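Putative dioxygenase (1H-3-hydroxy-4-oxoquinaldine 2,4-dioxygenase) (Mycobacteroides abscessus subsp. abscessus, PDB 6RA3) cleaves the quinolone ring of the Pseudomonas quinolone signal with dioxygen, giving N-octanoylanthranilate and carbon monoxide, on an alpha/beta-hydrolase fold. Local coordinates at residues G110-V114 and A205-A209; F90-A96 and V114-L120; R57-R63 and G173-M179; A32-A37 and H167-S172; V7-I12 and A76-L81. All coordinates share one frame; numbering follows the deposited sequence.

Interaction 1. Residues G110-V114 and A205-A209; sequences GAQRV and AEPCA
Glu206 reaches across to the turn at Ala111, and its OE2 accepts the backbone N-H of Ala111 at 2.8 Å with an angle of 168° at the hydrogen. This is loop-to-loop packing in an alpha/beta-hydrolase fold: 110-114 links helix 99-109 to strand 116-120, whereas the loop segment 205-209 follows helix 197-202 and leads into the neighbouring parallel strand 209-214. The bond is straight at the donor, though OE2 is met from above the carboxylate plane, 54° out of it. The same oxygen, Glu206 OE2, lies 3.2 Å from the CA of Gly110, a residue with positive phi just past helix 99-109. Gln112 crosses the glutamate at about a right angle, its amide plane turned well away from that of the carboxylate, and Gln112 NE2 comes to 3.6 Å from Glu206 OE1.

Deeper in, the methyl of Ala111 faces the other loop and packs on Cys208, CB to CB at 4.0 Å. What positions this shell is partly local: Val114 N bonds to Gly110 O at 2.9 Å, closing the turn that presents Ala111 N. Beyond it, Arg113 forms a salt bridge with Asp83, while Val114 and Cys208 both rest on Ala106 of helix 99-109. The sulfur of Cys208 sits between the backbone N and the carbonyl carbon (chi1 69°), with Val114 CG1 4.5 Å from SG, and Cys208 CB lies 3.1 Å from Val114 O.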
# COMPACT_ATOMS: atom_id res chain seq x y z
N GLY A 110 -4.32 33.54 2.11
CA GLY A 110 -3.56 34.70 2.54
C GLY A 110 -2.14 34.31 2.89
O GLY A 110 -1.78 33.13 2.99
N ALA A 111 -1.33 35.35 3.09
CA ALA A 111 0.12 35.21 3.25
C ALA A 111 0.54 34.83 4.66
O ALA A 111 1.70 34.45 4.85
CB ALA A 111 0.81 36.51 2.84
N GLN A 112 -0.35 34.93 5.65
CA GLN A 112 -0.04 34.45 7.00
C GLN A 112 -0.21 32.94 7.09
O GLN A 112 0.66 32.24 7.63
CB GLN A 112 -0.93 35.15 8.03
CG GLN A 112 -0.69 36.69 8.19
CD GLN A 112 -1.38 37.56 7.11
OE1 GLN A 112 -2.56 37.35 6.78
NE2 GLN A 112 -0.65 38.53 6.57
N ARG A 113 -1.31 32.41 6.52
CA ARG A 113 -1.50 30.96 6.46
C ARG A 113 -0.57 30.32 5.43
O ARG A 113 -0.04 29.24 5.68
CB ARG A 113 -2.96 30.64 6.14
CG ARG A 113 -3.27 29.15 5.88
CD ARG A 113 -3.57 28.41 7.18
NE ARG A 113 -3.91 26.99 6.98
CZ ARG A 113 -5.14 26.51 6.83
NH1 ARG A 113 -6.21 27.30 6.83
NH2 ARG A 113 -5.30 25.20 6.68
N VAL A 114 -0.36 30.97 4.30
CA VAL A 114 0.55 30.47 3.27
C VAL A 114 1.61 31.53 3.00
O VAL A 114 1.43 32.38 2.10
CB VAL A 114 -0.20 30.08 1.98
CG1 VAL A 114 0.77 29.78 0.83
CG2 VAL A 114 -1.07 28.86 2.27
N ALA A 205 -4.06 39.16 -4.36
CA ALA A 205 -4.41 40.15 -3.34
C ALA A 205 -3.19 40.61 -2.53
O ALA A 205 -2.76 41.76 -2.65
CB ALA A 205 -5.48 39.60 -2.39
N GLU A 206 -2.65 39.73 -1.69
CA GLU A 206 -1.44 40.02 -0.92
C GLU A 206 -0.41 38.94 -1.25
O GLU A 206 -0.41 37.86 -0.63
CB GLU A 206 -1.74 40.09 0.58
CG GLU A 206 -2.60 38.96 1.17
CD GLU A 206 -2.38 38.78 2.68
OE1 GLU A 206 -1.82 39.69 3.34
OE2 GLU A 206 -2.74 37.71 3.20
N PRO A 207 0.48 39.18 -2.21
CA PRO A 207 1.43 38.13 -2.63
C PRO A 207 2.31 37.67 -1.49
O PRO A 207 3.02 38.46 -0.87
CB PRO A 207 2.26 38.82 -3.73
CG PRO A 207 1.52 40.01 -4.13
CD PRO A 207 0.65 40.42 -2.98
N CYS A 208 2.26 36.37 -1.21
CA CYS A 208 3.28 35.73 -0.39
C CYS A 208 4.60 35.63 -1.18
O CYS A 208 4.67 35.97 -2.36
CB CYS A 208 2.80 34.35 0.06
SG CYS A 208 2.70 33.18 -1.32
N ALA A 209 5.64 35.15 -0.52
CA ALA A 209 6.91 34.91 -1.20
C ALA A 209 6.78 33.74 -2.16
O ALA A 209 6.34 32.65 -1.78
CB ALA A 209 8.01 34.62 -0.18

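Interaction 2. Residues F90-A96 and V114-L120; sequences FVPIAHA and VPAVMIL
The Phe90 ring receives Val114 CG2 over one face, the methyl 3.6 Å from the ring centroid and 22° off the normal, a CH-pi contact displaced toward the rim at CZ. A chi1 of 61° turns this ring back from a CA-CB bond that leads away from Val114. At the far end of the strand, the His95 ring carries Ala96 CB over one face, and Leu120 O approaches the ring obliquely; His95 NE2 is bonded to the backbone O of His246.

Between these rings, strands 90-95 and 116-120 run parallel, their axes 4.8 Å apart and 12° from alignment. Ile93 pairs with Met118, Ala94 with Ile119 and His95 with Leu120. Met118 N donates to Pro92 O at 2.9 Å, and Ala94 N to Met118 O at 2.9 Å; Leu120 N then bonds to Ala94 O, and Ala96 N to Leu120 O. Pro92, lacking an N-H, instead sets its CD 3.3 Å from Ala116 O and packs CD against Val114 CG1 at 3.7 Å.

The two strands and helix 99-109 form a beta-alpha-beta crossover, Ala94 and Ile119 facing that helix. Hydrogen bonds thus join the strands toward the active-site His246. At the proline end Phe90 O and Ala116 O are buried without a hydrogen-bonding partner, so cohesion there must rest on apolar packing and weak CA-H...O contacts from Val114 and Val91.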
# COMPACT_ATOMS: atom_id res chain seq x y z
N PHE A 90 1.68 26.81 6.02
CA PHE A 90 2.28 25.81 5.17
C PHE A 90 2.81 26.45 3.91
O PHE A 90 2.40 27.53 3.50
CB PHE A 90 1.29 24.67 4.85
CG PHE A 90 0.03 25.10 4.10
CD1 PHE A 90 -1.11 25.48 4.78
CD2 PHE A 90 -0.01 25.04 2.72
CE1 PHE A 90 -2.29 25.83 4.08
CE2 PHE A 90 -1.17 25.37 2.02
CZ PHE A 90 -2.30 25.76 2.69
N VAL A 91 3.73 25.72 3.30
CA VAL A 91 4.47 26.16 2.13
C VAL A 91 4.24 25.13 1.03
O VAL A 91 4.89 24.09 1.00
CB VAL A 91 5.97 26.31 2.44
CG1 VAL A 91 6.76 26.46 1.17
CG2 VAL A 91 6.19 27.49 3.37
N PRO A 92 3.34 25.41 0.09
CA PRO A 92 3.20 24.52 -1.08
C PRO A 92 4.48 24.41 -1.89
O PRO A 92 5.17 25.40 -2.13
CB PRO A 92 2.09 25.19 -1.89
CG PRO A 92 1.31 25.98 -0.93
CD PRO A 92 2.25 26.41 0.16
N ILE A 93 4.79 23.19 -2.29
CA ILE A 93 5.79 22.87 -3.30
C ILE A 93 5.03 22.19 -4.44
O ILE A 93 4.41 21.14 -4.21
CB ILE A 93 6.90 21.96 -2.76
CG1 ILE A 93 7.53 22.53 -1.47
CG2 ILE A 93 7.98 21.70 -3.85
CD1 ILE A 93 8.75 21.70 -0.96
N ALA A 94 5.08 22.76 -5.65
CA ALA A 94 4.18 22.34 -6.74
C ALA A 94 4.92 22.13 -8.05
O ALA A 94 5.66 23.01 -8.51
CB ALA A 94 3.07 23.37 -6.93
N HIS A 95 4.69 20.98 -8.69
CA HIS A 95 5.37 20.64 -9.92
C HIS A 95 4.58 21.09 -11.14
O HIS A 95 3.37 20.83 -11.24
CB HIS A 95 5.62 19.15 -10.04
CG HIS A 95 6.26 18.77 -11.33
ND1 HIS A 95 5.55 18.24 -12.38
CD2 HIS A 95 7.55 18.88 -11.75
CE1 HIS A 95 6.38 18.01 -13.39
NE2 HIS A 95 7.59 18.39 -13.03
N ALA A 96 5.29 21.72 -12.08
CA ALA A 96 4.72 22.26 -13.30
C ALA A 96 3.30 22.77 -13.06
O ALA A 96 3.08 23.63 -12.21
CB ALA A 96 4.74 21.20 -14.41
N VAL A 114 -0.36 30.97 4.30
CA VAL A 114 0.55 30.47 3.27
C VAL A 114 1.61 31.53 3.00
O VAL A 114 1.43 32.38 2.10
CB VAL A 114 -0.20 30.08 1.98
CG1 VAL A 114 0.77 29.78 0.83
CG2 VAL A 114 -1.07 28.86 2.27
N PRO A 115 2.72 31.51 3.74
CA PRO A 115 3.75 32.56 3.60
C PRO A 115 4.68 32.36 2.43
O PRO A 115 5.45 33.27 2.11
CB PRO A 115 4.53 32.44 4.91
CG PRO A 115 4.49 30.96 5.16
CD PRO A 115 3.09 30.55 4.80
N ALA A 116 4.66 31.21 1.78
CA ALA A 116 5.55 31.02 0.65
C ALA A 116 5.04 29.87 -0.21
O ALA A 116 4.24 29.04 0.23
CB ALA A 116 6.98 30.75 1.12
N VAL A 117 5.53 29.85 -1.45
CA VAL A 117 5.17 28.88 -2.47
C VAL A 117 6.38 28.65 -3.35
O VAL A 117 6.93 29.60 -3.90
CB VAL A 117 4.00 29.34 -3.37
CG1 VAL A 117 3.81 28.37 -4.56
CG2 VAL A 117 2.72 29.51 -2.59
N MET A 118 6.76 27.40 -3.54
CA MET A 118 7.76 27.02 -4.53
C MET A 118 7.09 26.33 -5.71
O MET A 118 6.24 25.44 -5.52
CB MET A 118 8.81 26.09 -3.93
CG MET A 118 9.82 25.58 -4.93
SD MET A 118 11.40 25.00 -4.23
CE MET A 118 12.01 26.58 -3.72
N ILE A 119 7.49 26.71 -6.93
CA ILE A 119 6.98 26.13 -8.16
C ILE A 119 8.15 25.59 -8.96
O ILE A 119 9.21 26.23 -9.03
CB ILE A 119 6.15 27.15 -8.97
CG1 ILE A 119 4.96 27.64 -8.13
CG2 ILE A 119 5.68 26.53 -10.29
CD1 ILE A 119 4.12 28.73 -8.77
N LEU A 120 7.98 24.39 -9.50
CA LEU A 120 9.00 23.67 -10.26
C LEU A 120 8.57 23.62 -11.73
O LEU A 120 7.54 23.02 -12.05
CB LEU A 120 9.19 22.26 -9.71
CG LEU A 120 10.03 21.97 -8.46
CD1 LEU A 120 9.93 23.06 -7.42
CD2 LEU A 120 9.58 20.64 -7.89

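Interaction 3. Residues R57-R63 and G173-M179; sequences RGHGPDR and GGHGFDM
Arg63 of one loop faces Gly174 of the other, their CA atoms 7.0 Å apart, and the positive phi of Gly174 belongs to a bend that turns two successive carbonyls, Gly173 O and Gly174 O, to the arginine. Arg63 NH1 donates to Gly173 O at 2.9 Å, on a lone pair and 1° from the guanidinium plane; a second, weak bond runs from NH1 to Gly174 O. Over one face of this guanidinium lies the His175 ring, stacked with centres 4.0 Å apart and planes 3° from parallel. The bend of the arginine chain at chi2 (-53°) lets NE turn back to its own loop, where it donates to Gly60 O at 2.6 Å. Bonds at the edge and a ring on one face thus fix the guanidinium in rotation.

His175 is held in its turn by water 1, which joins His175 NE2 to His59 O, while Gly58 O lies at the edge of the ring, 3.4 Å from His175 CE1. The His59 ring donates from ND1 to Arg57 O at 2.9 Å and meets Met179 SD obliquely, with His59 CE1 3.5 Å from the sulfur.

A second subunit closes over the contact, Lys5 of that subunit bonding Arg63 O and its Asp16 bonding Gly174 N. Within the chain, the loop between strand 51-54 and helix 71-84 is joined here to the start of helix 177-194, whose N-cap is Gly176.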
# COMPACT_ATOMS: atom_id res chain seq x y z
N ARG A 57 -7.41 14.62 -6.63
CA ARG A 57 -8.56 13.75 -6.83
C ARG A 57 -8.38 12.95 -8.12
O ARG A 57 -7.78 13.42 -9.08
CB ARG A 57 -9.87 14.56 -6.83
CG ARG A 57 -10.18 15.39 -8.07
CD ARG A 57 -11.58 15.97 -8.02
NE ARG A 57 -11.87 16.78 -6.84
CZ ARG A 57 -13.04 17.34 -6.61
NH1 ARG A 57 -14.05 17.16 -7.47
NH2 ARG A 57 -13.23 18.07 -5.53
N GLY A 58 -8.81 11.69 -8.08
CA GLY A 58 -8.62 10.81 -9.22
C GLY A 58 -7.20 10.32 -9.45
O GLY A 58 -6.97 9.56 -10.40
N HIS A 59 -6.24 10.73 -8.61
CA HIS A 59 -4.84 10.34 -8.78
C HIS A 59 -4.36 9.37 -7.71
O HIS A 59 -3.21 8.90 -7.79
CB HIS A 59 -3.93 11.58 -8.74
CG HIS A 59 -4.01 12.44 -9.97
ND1 HIS A 59 -5.14 13.15 -10.31
CD2 HIS A 59 -3.12 12.66 -10.96
CE1 HIS A 59 -4.93 13.81 -11.43
NE2 HIS A 59 -3.71 13.52 -11.85
N GLY A 60 -5.18 9.07 -6.72
CA GLY A 60 -4.80 8.16 -5.65
C GLY A 60 -4.81 6.72 -6.12
O GLY A 60 -4.87 6.44 -7.33
N PRO A 61 -4.77 5.77 -5.18
CA PRO A 61 -4.87 4.35 -5.57
C PRO A 61 -6.18 4.02 -6.28
O PRO A 61 -6.17 3.15 -7.14
CB PRO A 61 -4.72 3.57 -4.24
CG PRO A 61 -4.79 4.57 -3.16
CD PRO A 61 -4.52 5.94 -3.73
N ASP A 62 -7.29 4.70 -5.97
CA ASP A 62 -8.56 4.45 -6.65
C ASP A 62 -8.52 5.13 -8.02
O ASP A 62 -8.60 6.36 -8.11
CB ASP A 62 -9.73 4.96 -5.81
CG ASP A 62 -11.08 4.84 -6.54
OD1 ASP A 62 -11.12 4.32 -7.69
OD2 ASP A 62 -12.10 5.30 -5.96
N ARG A 63 -8.39 4.35 -9.09
CA ARG A 63 -8.27 4.93 -10.43
C ARG A 63 -9.57 4.89 -11.23
O ARG A 63 -9.54 5.00 -12.46
CB ARG A 63 -7.14 4.27 -11.18
CG ARG A 63 -5.77 4.62 -10.62
CD ARG A 63 -5.52 6.17 -10.50
NE ARG A 63 -4.22 6.38 -9.88
CZ ARG A 63 -3.08 6.13 -10.49
NH1 ARG A 63 -3.08 5.74 -11.76
NH2 ARG A 63 -1.95 6.29 -9.86
N GLY A 173 1.81 4.95 -14.09
CA GLY A 173 0.87 4.17 -14.88
C GLY A 173 -0.56 4.33 -14.39
O GLY A 173 -0.84 5.06 -13.44
N GLY A 174 -1.48 3.64 -15.08
CA GLY A 174 -2.87 3.61 -14.66
C GLY A 174 -3.69 4.85 -14.93
O GLY A 174 -4.74 5.03 -14.31
N HIS A 175 -3.23 5.72 -15.83
CA HIS A 175 -4.01 6.85 -16.30
C HIS A 175 -4.18 6.68 -17.80
O HIS A 175 -3.41 5.95 -18.44
CB HIS A 175 -3.33 8.18 -15.96
CG HIS A 175 -3.41 8.57 -14.52
ND1 HIS A 175 -4.61 8.75 -13.86
CD2 HIS A 175 -2.44 8.81 -13.62
CE1 HIS A 175 -4.36 9.08 -12.60
NE2 HIS A 175 -3.05 9.14 -12.44
N GLY A 176 -5.19 7.31 -18.37
CA GLY A 176 -5.48 7.16 -19.78
C GLY A 176 -6.05 8.42 -20.38
O GLY A 176 -5.73 9.53 -19.95
N PHE A 177 -6.91 8.23 -21.38
CA PHE A 177 -7.44 9.36 -22.12
C PHE A 177 -8.20 10.32 -21.21
O PHE A 177 -8.00 11.54 -21.28
CB PHE A 177 -8.33 8.89 -23.27
CG PHE A 177 -9.11 9.99 -23.90
CD1 PHE A 177 -8.48 10.89 -24.74
CD2 PHE A 177 -10.46 10.16 -23.63
CE1 PHE A 177 -9.20 11.94 -25.33
CE2 PHE A 177 -11.17 11.18 -24.20
CZ PHE A 177 -10.55 12.07 -25.06
N ASP A 178 -9.02 9.78 -20.30
CA ASP A 178 -9.81 10.66 -19.43
C ASP A 178 -8.93 11.71 -18.71
O ASP A 178 -9.25 12.90 -18.69
CB ASP A 178 -10.59 9.83 -18.41
CG ASP A 178 -11.22 10.68 -17.32
OD1 ASP A 178 -12.30 11.25 -17.57
OD2 ASP A 178 -10.66 10.77 -16.20
N MET A 179 -7.85 11.28 -18.09
CA MET A 179 -7.09 12.22 -17.27
C MET A 179 -6.19 13.09 -18.13
O MET A 179 -6.02 14.28 -17.84
CB MET A 179 -6.25 11.48 -16.21
CG MET A 179 -5.72 12.42 -15.08
SD MET A 179 -6.97 13.21 -14.15
CE MET A 179 -7.52 11.88 -13.03
O HOH W 1 -1.56 9.55 -10.28
O HOH W 2 0.55 5.35 -10.98

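Interaction 4. Residues A32-A37 and H167-S172; sequences AHDLRA and HVRYDS
Two histidines carry the direct hydrogen bonding: His33 ND1 and His167 NE2 are 2.9 Å apart, and either could be the donor. The rings meet rim to rim with planes at 64°, and His33 ND1 lies near the plane of the His167 ring, at its edge. In His33, CG lies between the backbone N and the carbonyl carbon (chi1 64°); His33 NE2 is bonded to Gly30 N of its own loop.

Charge pairing is looser. Arg36 NH2 and Asp171 OD1 form a salt bridge at 3.6 Å, but the oxygen stands well out of the guanidinium plane, the two flat groups are 54° apart, and no N-H points at that oxygen.

Water supplies the other polar links. Water 3 donates to Asp34 OD1 and Asp171 O, while water 4 ties His167 ND1 to Asp171 OD2 at 2.8 Å each, so His167 has a partner on both ring nitrogens. Nonpolar packing is slight: Ala37 CA approaches His167 CE1 to 3.6 Å.

Local bonds shape both sides. Ser172 OG and Asp171 N reach His167 O from opposite faces of its plane, and Asp34 OD1 accepts from Arg36 N at 3.2 Å, an Asx turn leading into the 3-10 segment 35-37. The arrangement joins the loop after strand 24-28 to the end of helix 162-170, beside the hydrolase-fold active site: the His33 side chain is about 7 Å from that of His246.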
# COMPACT_ATOMS: atom_id res chain seq x y z
N ALA A 32 -1.42 13.72 -13.79
CA ALA A 32 -1.18 12.33 -14.18
C ALA A 32 -0.06 11.67 -13.41
O ALA A 32 0.54 10.72 -13.90
CB ALA A 32 -0.88 12.17 -15.68
N HIS A 33 0.26 12.13 -12.21
CA HIS A 33 1.18 11.38 -11.39
C HIS A 33 0.91 11.79 -9.95
O HIS A 33 0.10 12.68 -9.68
CB HIS A 33 2.65 11.55 -11.83
CG HIS A 33 3.20 12.94 -11.70
ND1 HIS A 33 4.53 13.22 -11.89
CD2 HIS A 33 2.60 14.12 -11.43
CE1 HIS A 33 4.74 14.51 -11.72
NE2 HIS A 33 3.59 15.09 -11.45
N ASP A 34 1.54 11.06 -9.03
CA ASP A 34 1.11 11.15 -7.65
C ASP A 34 2.27 11.53 -6.72
O ASP A 34 3.30 12.04 -7.17
CB ASP A 34 0.47 9.82 -7.23
CG ASP A 34 1.42 8.65 -7.30
OD1 ASP A 34 2.62 8.85 -7.62
OD2 ASP A 34 0.97 7.50 -7.05
N LEU A 35 2.12 11.24 -5.44
CA LEU A 35 3.07 11.74 -4.46
C LEU A 35 4.45 11.10 -4.61
O LEU A 35 5.43 11.66 -4.11
CB LEU A 35 2.45 11.57 -3.07
CG LEU A 35 1.83 10.24 -2.67
CD1 LEU A 35 2.87 9.13 -2.81
CD2 LEU A 35 1.28 10.33 -1.24
N ARG A 36 4.57 10.01 -5.38
CA ARG A 36 5.89 9.48 -5.75
C ARG A 36 6.74 10.47 -6.54
O ARG A 36 7.94 10.22 -6.73
CB ARG A 36 5.77 8.21 -6.59
CG ARG A 36 4.88 7.09 -5.99
CD ARG A 36 4.76 5.88 -6.96
NE ARG A 36 6.07 5.26 -7.18
CZ ARG A 36 6.52 4.14 -6.60
NH1 ARG A 36 5.76 3.46 -5.74
NH2 ARG A 36 7.74 3.69 -6.89
N ALA A 37 6.15 11.54 -7.07
CA ALA A 37 6.96 12.60 -7.66
C ALA A 37 7.93 13.20 -6.64
O ALA A 37 8.89 13.87 -7.03
CB ALA A 37 6.08 13.71 -8.25
N HIS A 167 10.62 7.08 -13.06
CA HIS A 167 9.36 7.71 -12.69
C HIS A 167 8.42 7.84 -13.89
O HIS A 167 7.21 7.63 -13.77
CB HIS A 167 9.63 9.07 -12.09
CG HIS A 167 8.40 9.86 -11.78
ND1 HIS A 167 7.69 9.69 -10.61
CD2 HIS A 167 7.78 10.84 -12.46
CE1 HIS A 167 6.66 10.51 -10.61
NE2 HIS A 167 6.70 11.23 -11.72
N VAL A 168 8.98 8.20 -15.05
CA VAL A 168 8.17 8.39 -16.25
C VAL A 168 7.75 7.05 -16.85
O VAL A 168 6.58 6.87 -17.24
CB VAL A 168 8.96 9.24 -17.26
CG1 VAL A 168 8.22 9.32 -18.59
CG2 VAL A 168 9.20 10.62 -16.71
N ARG A 169 8.69 6.10 -16.93
CA ARG A 169 8.43 4.80 -17.56
C ARG A 169 7.56 3.90 -16.69
O ARG A 169 6.75 3.12 -17.21
CB ARG A 169 9.76 4.11 -17.85
CG ARG A 169 10.62 4.78 -18.94
CD ARG A 169 11.83 3.91 -19.32
NE ARG A 169 12.73 3.71 -18.19
CZ ARG A 169 13.89 3.05 -18.24
NH1 ARG A 169 14.31 2.52 -19.38
NH2 ARG A 169 14.63 2.92 -17.14
N TYR A 170 7.73 3.96 -15.37
CA TYR A 170 7.26 2.90 -14.47
C TYR A 170 6.33 3.36 -13.35
O TYR A 170 5.53 2.56 -12.85
CB TYR A 170 8.46 2.19 -13.84
CG TYR A 170 9.44 1.57 -14.82
CD1 TYR A 170 9.00 0.86 -15.92
CD2 TYR A 170 10.82 1.67 -14.63
CE1 TYR A 170 9.88 0.28 -16.81
CE2 TYR A 170 11.71 1.08 -15.52
CZ TYR A 170 11.23 0.40 -16.61
OH TYR A 170 12.08 -0.20 -17.51
N ASP A 171 6.44 4.61 -12.91
CA ASP A 171 5.78 5.02 -11.67
C ASP A 171 4.59 5.93 -11.89
O ASP A 171 4.02 6.45 -10.93
CB ASP A 171 6.79 5.68 -10.73
CG ASP A 171 7.97 4.76 -10.39
OD1 ASP A 171 7.81 3.52 -10.48
OD2 ASP A 171 9.05 5.27 -10.04
N SER A 172 4.16 6.09 -13.13
CA SER A 172 3.04 6.97 -13.44
C SER A 172 2.01 6.25 -14.32
O SER A 172 1.40 6.85 -15.20
CB SER A 172 3.53 8.25 -14.11
OG SER A 172 4.62 8.83 -13.39
O HOH W 3 3.44 8.99 -10.02
O HOH W 4 9.06 7.83 -9.01

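Interaction 5. Residues V7-I12 and A76-L81; sequences VNGVQI and ADTIGL
Asn8, in the type I' turn from Val7 to Val10, extends its side chain toward helix 76-81. Its CB stands 3.6 Å from Asp77 OD2. CG, placed beside the backbone N (chi1 -58°), carries the amide on toward the helix, and at the tip ND2 donates to Asp77 OD2 at 2.9 Å. That bond is nearly straight, 175° at the hydrogen; the oxygen lies in the amide plane and uses its anti lone pair. ND2 also makes a weak bond to Ala76 O and touches Ala76 CB at 3.6 Å.

Next to it in the chain, Val7 CG1 lies 3.5 Å from Asp77 O and packs directly on the glycine backbone, 3.6 Å from Gly80 CA. The other branch, Val7 CG2, meets Leu81 CD1 at 3.9 Å. On the other strand of the hairpin, Ile12 divides its contacts: CD1 rests 3.6 Å from Asp77 OD1, while CG2 packs on Leu81 CD2. The strand and helix axes pass 10.0 Å apart, so side chains fill the space between them.

The hairpin of strands 3-7 and 10-17 is thereby seated on helix 71-84 at one margin of the central sheet. Chemically, an aspartate flanked by Ile12 and Val10 is compensated at Asp77 OD2, which takes the amide N-H of Asn8 and a salt bridge from Arg57; the positive charge would be expected to favour the charged form of the aspartate.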
# COMPACT_ATOMS: atom_id res chain seq x y z
N VAL A 7 -12.51 14.34 1.08
CA VAL A 7 -12.58 15.80 1.14
C VAL A 7 -13.44 16.30 -0.02
O VAL A 7 -13.20 15.91 -1.16
CB VAL A 7 -11.20 16.46 1.04
CG1 VAL A 7 -11.30 17.96 1.34
CG2 VAL A 7 -10.20 15.79 1.96
N ASN A 8 -14.41 17.16 0.27
CA ASN A 8 -15.34 17.63 -0.76
C ASN A 8 -15.94 16.43 -1.48
O ASN A 8 -16.12 16.42 -2.70
CB ASN A 8 -14.67 18.58 -1.77
CG ASN A 8 -14.02 19.84 -1.11
OD1 ASN A 8 -14.58 20.46 -0.21
ND2 ASN A 8 -12.84 20.20 -1.59
N GLY A 9 -16.26 15.39 -0.69
CA GLY A 9 -16.91 14.19 -1.19
C GLY A 9 -16.11 13.34 -2.15
O GLY A 9 -16.68 12.40 -2.73
N VAL A 10 -14.83 13.66 -2.37
CA VAL A 10 -13.94 12.85 -3.19
C VAL A 10 -12.78 12.31 -2.35
O VAL A 10 -12.51 12.79 -1.24
CB VAL A 10 -13.41 13.60 -4.44
CG1 VAL A 10 -14.55 14.18 -5.21
CG2 VAL A 10 -12.36 14.71 -4.08
N GLN A 11 -12.09 11.32 -2.89
CA GLN A 11 -11.04 10.61 -2.17
C GLN A 11 -9.68 11.23 -2.47
O GLN A 11 -9.21 11.19 -3.62
CB GLN A 11 -11.00 9.12 -2.50
CG GLN A 11 -9.99 8.39 -1.57
CD GLN A 11 -10.15 6.90 -1.52
OE1 GLN A 11 -10.82 6.35 -0.64
NE2 GLN A 11 -9.48 6.24 -2.42
N ILE A 12 -9.04 11.76 -1.43
CA ILE A 12 -7.73 12.42 -1.52
C ILE A 12 -6.70 11.55 -0.82
O ILE A 12 -6.73 11.43 0.41
CB ILE A 12 -7.78 13.82 -0.89
CG1 ILE A 12 -8.89 14.65 -1.52
CG2 ILE A 12 -6.40 14.51 -0.98
CD1 ILE A 12 -8.72 14.87 -3.06
N ALA A 76 -9.50 23.51 -3.59
CA ALA A 76 -10.49 23.29 -2.55
C ALA A 76 -10.21 21.98 -1.82
O ALA A 76 -10.44 21.90 -0.62
CB ALA A 76 -11.91 23.27 -3.14
N ASP A 77 -9.73 20.96 -2.55
CA ASP A 77 -9.45 19.65 -1.95
C ASP A 77 -8.23 19.70 -1.04
O ASP A 77 -8.22 19.14 0.06
CB ASP A 77 -9.18 18.56 -3.00
CG ASP A 77 -10.37 18.25 -3.91
OD1 ASP A 77 -10.10 17.60 -4.95
OD2 ASP A 77 -11.51 18.61 -3.59
N THR A 78 -7.14 20.31 -1.54
CA THR A 78 -5.90 20.39 -0.79
C THR A 78 -6.09 21.19 0.47
O THR A 78 -5.63 20.79 1.54
CB THR A 78 -4.81 20.99 -1.67
OG1 THR A 78 -4.56 20.15 -2.80
CG2 THR A 78 -3.48 21.19 -0.88
N ILE A 79 -6.81 22.31 0.37
CA ILE A 79 -7.11 23.12 1.55
C ILE A 79 -7.99 22.35 2.52
O ILE A 79 -7.82 22.45 3.74
CB ILE A 79 -7.76 24.45 1.13
CG1 ILE A 79 -6.78 25.30 0.33
CG2 ILE A 79 -8.28 25.20 2.37
CD1 ILE A 79 -7.38 26.57 -0.26
N GLY A 80 -8.98 21.63 2.00
CA GLY A 80 -9.87 20.90 2.90
C GLY A 80 -9.12 19.81 3.65
O GLY A 80 -9.39 19.56 4.83
N LEU A 81 -8.16 19.17 2.98
CA LEU A 81 -7.33 18.15 3.62
C LEU A 81 -6.48 18.76 4.72
O LEU A 81 -6.36 18.20 5.82
CB LEU A 81 -6.44 17.48 2.58
CG LEU A 81 -5.63 16.29 3.09
CD1 LEU A 81 -6.55 15.07 3.21
CD2 LEU A 81 -4.47 16.01 2.21

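In the fold
Interactions 1 and 2 share Val114 and meet where Ala209 O and Val117 N lie 2.9 Å apart, carrying the sheet from strand 116-120 into 209-214. Interactions 3 and 4, centres 11 Å apart, join through His59 NE2 and Ala32 N at 3.0 Å, and both touch the second subunit. Arg57 NH2 of interaction 3 reaches Asp77 OD2 of interaction 5 at 2.6 Å, linking the loop to the hairpin-helix contact. Interactions 2 and 4 converge on the active site: His95 ND1 and His33 NE2 are 3.8 Å apart, and the Ala96 side chain lies about 4 Å from those of His246 and substrate-binding His97. Interactions 1 and 5 lie away from these residues.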